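Local coordinates for protein glucokinase (Thermus thermophilus, PDB 3VOV) that phosphorylates glucose and probably other hexoses at the expense of ATP, as a zinc-containing sugar kinase of the ROK family, at residues B[13-27]-B[42-56]. Residues are numbered along the deposited sequence; the frame is centred on the assembly and turned at random.
Sequences IAAGVFDGKRLLSKV and ALAEAAERAEREAGV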
# COMPACT_ATOMS: atom_id res chain seq x y z
N ILE B 13 -41.71 -1.68 -0.02
CA ILE B 13 -41.89 -0.48 0.80
C ILE B 13 -42.39 -0.94 2.18
O ILE B 13 -43.35 -1.71 2.26
CB ILE B 13 -42.99 0.42 0.19
CG1 ILE B 13 -42.49 0.99 -1.15
CG2 ILE B 13 -43.48 1.46 1.22
CD1 ILE B 13 -43.53 1.64 -2.00
N ALA B 14 -41.74 -0.46 3.24
CA ALA B 14 -42.22 -0.62 4.61
C ALA B 14 -42.75 0.69 5.18
O ALA B 14 -42.20 1.79 4.92
CB ALA B 14 -41.10 -1.19 5.50
N ALA B 15 -43.82 0.59 5.97
CA ALA B 15 -44.41 1.75 6.58
C ALA B 15 -44.83 1.46 8.03
O ALA B 15 -45.20 0.32 8.34
CB ALA B 15 -45.64 2.24 5.74
N GLY B 16 -44.77 2.45 8.91
CA GLY B 16 -45.36 2.24 10.22
C GLY B 16 -45.47 3.53 10.96
O GLY B 16 -44.64 4.41 10.76
N VAL B 17 -46.53 3.65 11.77
CA VAL B 17 -46.66 4.73 12.76
C VAL B 17 -45.67 4.43 13.87
O VAL B 17 -45.39 3.27 14.14
CB VAL B 17 -48.13 4.85 13.31
CG1 VAL B 17 -48.23 5.91 14.39
CG2 VAL B 17 -49.12 5.19 12.17
N PHE B 18 -45.08 5.48 14.43
CA PHE B 18 -43.98 5.33 15.35
C PHE B 18 -44.24 6.32 16.44
O PHE B 18 -44.61 7.45 16.14
CB PHE B 18 -42.67 5.69 14.64
CG PHE B 18 -41.46 5.67 15.52
CD1 PHE B 18 -40.94 4.46 15.98
CD2 PHE B 18 -40.81 6.86 15.87
CE1 PHE B 18 -39.81 4.44 16.78
CE2 PHE B 18 -39.68 6.86 16.62
CZ PHE B 18 -39.16 5.63 17.11
N ASP B 19 -43.98 5.95 17.69
CA ASP B 19 -44.31 6.85 18.80
C ASP B 19 -43.12 7.48 19.50
O ASP B 19 -43.28 8.16 20.55
CB ASP B 19 -45.20 6.14 19.81
CG ASP B 19 -44.46 5.03 20.56
OD1 ASP B 19 -43.20 4.92 20.45
OD2 ASP B 19 -45.14 4.27 21.26
N GLY B 20 -41.93 7.31 18.91
CA GLY B 20 -40.70 7.85 19.48
C GLY B 20 -39.85 6.71 20.02
O GLY B 20 -38.62 6.86 20.14
N LYS B 21 -40.49 5.56 20.29
CA LYS B 21 -39.78 4.37 20.81
C LYS B 21 -40.17 3.11 20.07
O LYS B 21 -39.34 2.26 19.87
CB LYS B 21 -40.04 4.15 22.33
CG LYS B 21 -39.29 5.14 23.28
CD LYS B 21 -37.77 5.27 22.91
CE LYS B 21 -36.85 5.68 24.08
NZ LYS B 21 -35.45 5.96 23.53
N ARG B 22 -41.44 2.97 19.70
CA ARG B 22 -41.97 1.74 19.12
C ARG B 22 -42.81 1.99 17.92
O ARG B 22 -43.47 3.03 17.82
CB ARG B 22 -42.87 0.95 20.13
CG ARG B 22 -42.13 0.45 21.35
CD ARG B 22 -43.03 -0.44 22.20
NE ARG B 22 -42.26 -1.07 23.24
CZ ARG B 22 -41.98 -0.52 24.41
NH1 ARG B 22 -42.44 0.70 24.70
NH2 ARG B 22 -41.28 -1.21 25.31
N LEU B 23 -42.79 1.02 17.00
CA LEU B 23 -43.76 1.02 15.92
C LEU B 23 -45.16 0.73 16.49
O LEU B 23 -45.29 -0.15 17.33
CB LEU B 23 -43.40 -0.07 14.92
CG LEU B 23 -42.12 0.20 14.08
CD1 LEU B 23 -41.73 -1.03 13.20
CD2 LEU B 23 -42.31 1.48 13.25
N LEU B 24 -46.19 1.45 16.03
CA LEU B 24 -47.57 1.10 16.40
C LEU B 24 -48.26 0.30 15.32
O LEU B 24 -49.36 -0.21 15.56
CB LEU B 24 -48.41 2.33 16.79
CG LEU B 24 -47.76 3.23 17.85
CD1 LEU B 24 -48.57 4.50 18.12
CD2 LEU B 24 -47.47 2.49 19.14
N SER B 25 -47.63 0.20 14.15
CA SER B 25 -48.10 -0.58 13.03
C SER B 25 -46.93 -0.92 12.12
O SER B 25 -45.86 -0.31 12.22
CB SER B 25 -49.20 0.14 12.22
OG SER B 25 -48.78 1.42 11.73
N LYS B 26 -47.13 -1.91 11.25
CA LYS B 26 -46.12 -2.28 10.26
C LYS B 26 -46.73 -2.86 8.98
O LYS B 26 -47.33 -3.93 9.00
CB LYS B 26 -45.08 -3.26 10.82
CG LYS B 26 -44.00 -3.50 9.80
CD LYS B 26 -42.73 -4.06 10.35
CE LYS B 26 -41.74 -4.30 9.21
NZ LYS B 26 -40.66 -5.18 9.68
N VAL B 27 -46.50 -2.18 7.85
CA VAL B 27 -47.15 -2.53 6.58
C VAL B 27 -46.05 -2.75 5.61
O VAL B 27 -45.07 -2.00 5.57
CB VAL B 27 -48.10 -1.39 6.13
CG1 VAL B 27 -48.51 -1.51 4.61
CG2 VAL B 27 -49.32 -1.35 7.04
N ALA B 42 -47.79 4.51 -4.09
CA ALA B 42 -47.63 3.38 -3.18
C ALA B 42 -47.16 3.82 -1.80
O ALA B 42 -47.62 3.29 -0.80
CB ALA B 42 -46.65 2.37 -3.76
N LEU B 43 -46.23 4.78 -1.75
CA LEU B 43 -45.74 5.34 -0.48
C LEU B 43 -46.87 6.00 0.32
O LEU B 43 -47.02 5.74 1.53
CB LEU B 43 -44.59 6.33 -0.74
CG LEU B 43 -43.22 5.70 -1.16
CD1 LEU B 43 -42.21 6.78 -1.66
CD2 LEU B 43 -42.60 4.86 -0.02
N ALA B 44 -47.67 6.84 -0.33
CA ALA B 44 -48.78 7.53 0.34
C ALA B 44 -49.82 6.52 0.87
O ALA B 44 -50.32 6.66 1.98
CB ALA B 44 -49.43 8.53 -0.62
N GLU B 45 -50.16 5.53 0.05
CA GLU B 45 -51.11 4.50 0.42
C GLU B 45 -50.58 3.69 1.59
O GLU B 45 -51.35 3.36 2.49
CB GLU B 45 -51.39 3.58 -0.78
CG GLU B 45 -52.34 4.23 -1.78
CD GLU B 45 -52.38 3.51 -3.16
OE1 GLU B 45 -51.79 2.40 -3.31
OE2 GLU B 45 -53.02 4.10 -4.07
N ALA B 46 -49.29 3.37 1.58
CA ALA B 46 -48.70 2.55 2.66
C ALA B 46 -48.74 3.36 3.93
O ALA B 46 -49.07 2.80 4.99
CB ALA B 46 -47.24 2.08 2.33
N ALA B 47 -48.42 4.66 3.82
CA ALA B 47 -48.57 5.57 4.95
C ALA B 47 -49.99 5.52 5.54
O ALA B 47 -50.16 5.30 6.75
CB ALA B 47 -48.17 7.01 4.55
N GLU B 48 -51.00 5.70 4.67
CA GLU B 48 -52.41 5.73 5.12
C GLU B 48 -52.80 4.42 5.79
O GLU B 48 -53.43 4.42 6.87
CB GLU B 48 -53.37 6.05 3.97
CG GLU B 48 -54.28 7.25 4.30
CD GLU B 48 -55.78 6.93 4.58
OE1 GLU B 48 -56.12 5.97 5.34
OE2 GLU B 48 -56.64 7.69 4.04
N ARG B 49 -52.42 3.31 5.16
CA ARG B 49 -52.67 2.01 5.74
C ARG B 49 -52.06 1.83 7.13
O ARG B 49 -52.72 1.32 8.06
CB ARG B 49 -52.25 0.88 4.78
CG ARG B 49 -52.64 -0.48 5.31
CD ARG B 49 -52.41 -1.58 4.30
NE ARG B 49 -52.16 -2.82 5.01
CZ ARG B 49 -51.66 -3.93 4.48
NH1 ARG B 49 -51.33 -3.98 3.18
NH2 ARG B 49 -51.46 -4.99 5.27
N ALA B 50 -50.80 2.25 7.30
CA ALA B 50 -50.14 2.17 8.60
C ALA B 50 -50.91 2.99 9.64
O ALA B 50 -51.01 2.63 10.82
CB ALA B 50 -48.68 2.71 8.48
N GLU B 51 -51.43 4.13 9.20
CA GLU B 51 -52.16 5.00 10.08
C GLU B 51 -53.52 4.40 10.44
O GLU B 51 -53.96 4.52 11.57
CB GLU B 51 -52.30 6.35 9.43
CG GLU B 51 -51.03 7.20 9.60
CD GLU B 51 -51.18 8.57 8.98
OE1 GLU B 51 -51.78 8.66 7.89
OE2 GLU B 51 -50.69 9.56 9.56
N ARG B 52 -54.17 3.73 9.49
CA ARG B 52 -55.43 3.01 9.77
C ARG B 52 -55.18 1.85 10.74
O ARG B 52 -55.95 1.63 11.68
CB ARG B 52 -56.07 2.47 8.49
CG ARG B 52 -56.60 3.55 7.59
CD ARG B 52 -57.53 2.99 6.52
NE ARG B 52 -56.86 2.10 5.56
CZ ARG B 52 -56.25 2.50 4.45
NH1 ARG B 52 -56.20 3.79 4.14
NH2 ARG B 52 -55.68 1.60 3.65
N GLU B 53 -54.09 1.12 10.51
CA GLU B 53 -53.75 0.01 11.40
C GLU B 53 -53.31 0.40 12.80
O GLU B 53 -53.48 -0.37 13.75
CB GLU B 53 -52.71 -0.88 10.77
CG GLU B 53 -53.28 -1.73 9.73
CD GLU B 53 -52.28 -2.70 9.17
OE1 GLU B 53 -51.32 -3.07 9.90
OE2 GLU B 53 -52.47 -3.10 8.00
N ALA B 54 -52.71 1.57 12.93
CA ALA B 54 -52.34 2.04 14.26
C ALA B 54 -53.48 2.78 14.94
O ALA B 54 -53.45 2.99 16.15
CB ALA B 54 -51.11 2.94 14.19
N GLY B 55 -54.46 3.23 14.14
CA GLY B 55 -55.57 3.96 14.66
C GLY B 55 -55.15 5.35 15.01
O GLY B 55 -55.85 6.07 15.72
N VAL B 56 -53.99 5.76 14.51
CA VAL B 56 -53.49 7.09 14.81
C VAL B 56 -52.86 7.62 13.55
O VAL B 56 -52.29 6.85 12.77
CB VAL B 56 -52.34 7.10 15.86
CG1 VAL B 56 -52.66 8.08 16.95
CG2 VAL B 56 -52.12 5.73 16.43
O HOH W 1 -51.02 -2.11 14.57
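Ser25 OG donates to the carbonyl oxygen Ala50 O at 2.7 Å, the one direct hydrogen bond between residues 13-27 and helix 42-54. The hydroxyl comes in from the side of the C=O, 33° off the carbonyl plane; Ala54 N, the regular helical donor, arrives from the opposite face, giving Ala50 O two donors. With chi1 57°, OG lies between backbone N and carbonyl carbon, where Ser25 OG also accepts from Val17 N at 3.2 Å in a nearly straight bond. Replacing the serine by an alanine is likely to leave Val17 N without this acceptor and to remove the direct hydrogen bond between the two segments.

Around this bond the packing is close and built on small residues. Gly16 CA meets Ala50 CB at 3.8 Å, and Ala15 CB lies 3.8 Å from Ala46 CB. Val17 lays CG2 against Ala54 CB (3.6 Å), while Ile13 crosses Leu43 at about a right angle, CG2 on CD2. On the solvent side, Val27 CG1 rests over one guanidinium face of Arg49, near its rim; Glu53 OE2 takes Arg49 NE in the guanidinium plane (3.0 Å), a salt bridge that helps hold the group there. A water donates to both Leu24 O and Glu53 O.

Further out, Ala15 and Val27 exchange backbone bonds in both directions, setting the hairpin arms, and Glu51 OE2 accepts from Gly58 N and salt-bridges Arg100. The axes of strand 13-18 and helix 42-54 come within 6.9 Å and cross at -40°. Alternate residues Ile13, Ala15 and Val17 turn toward the helix, placing it on one face of the mixed five-stranded sheet (order 3-2-1-4-5), over its antiparallel strands, characteristic of the actin-like ATPase domain of ROK kinases.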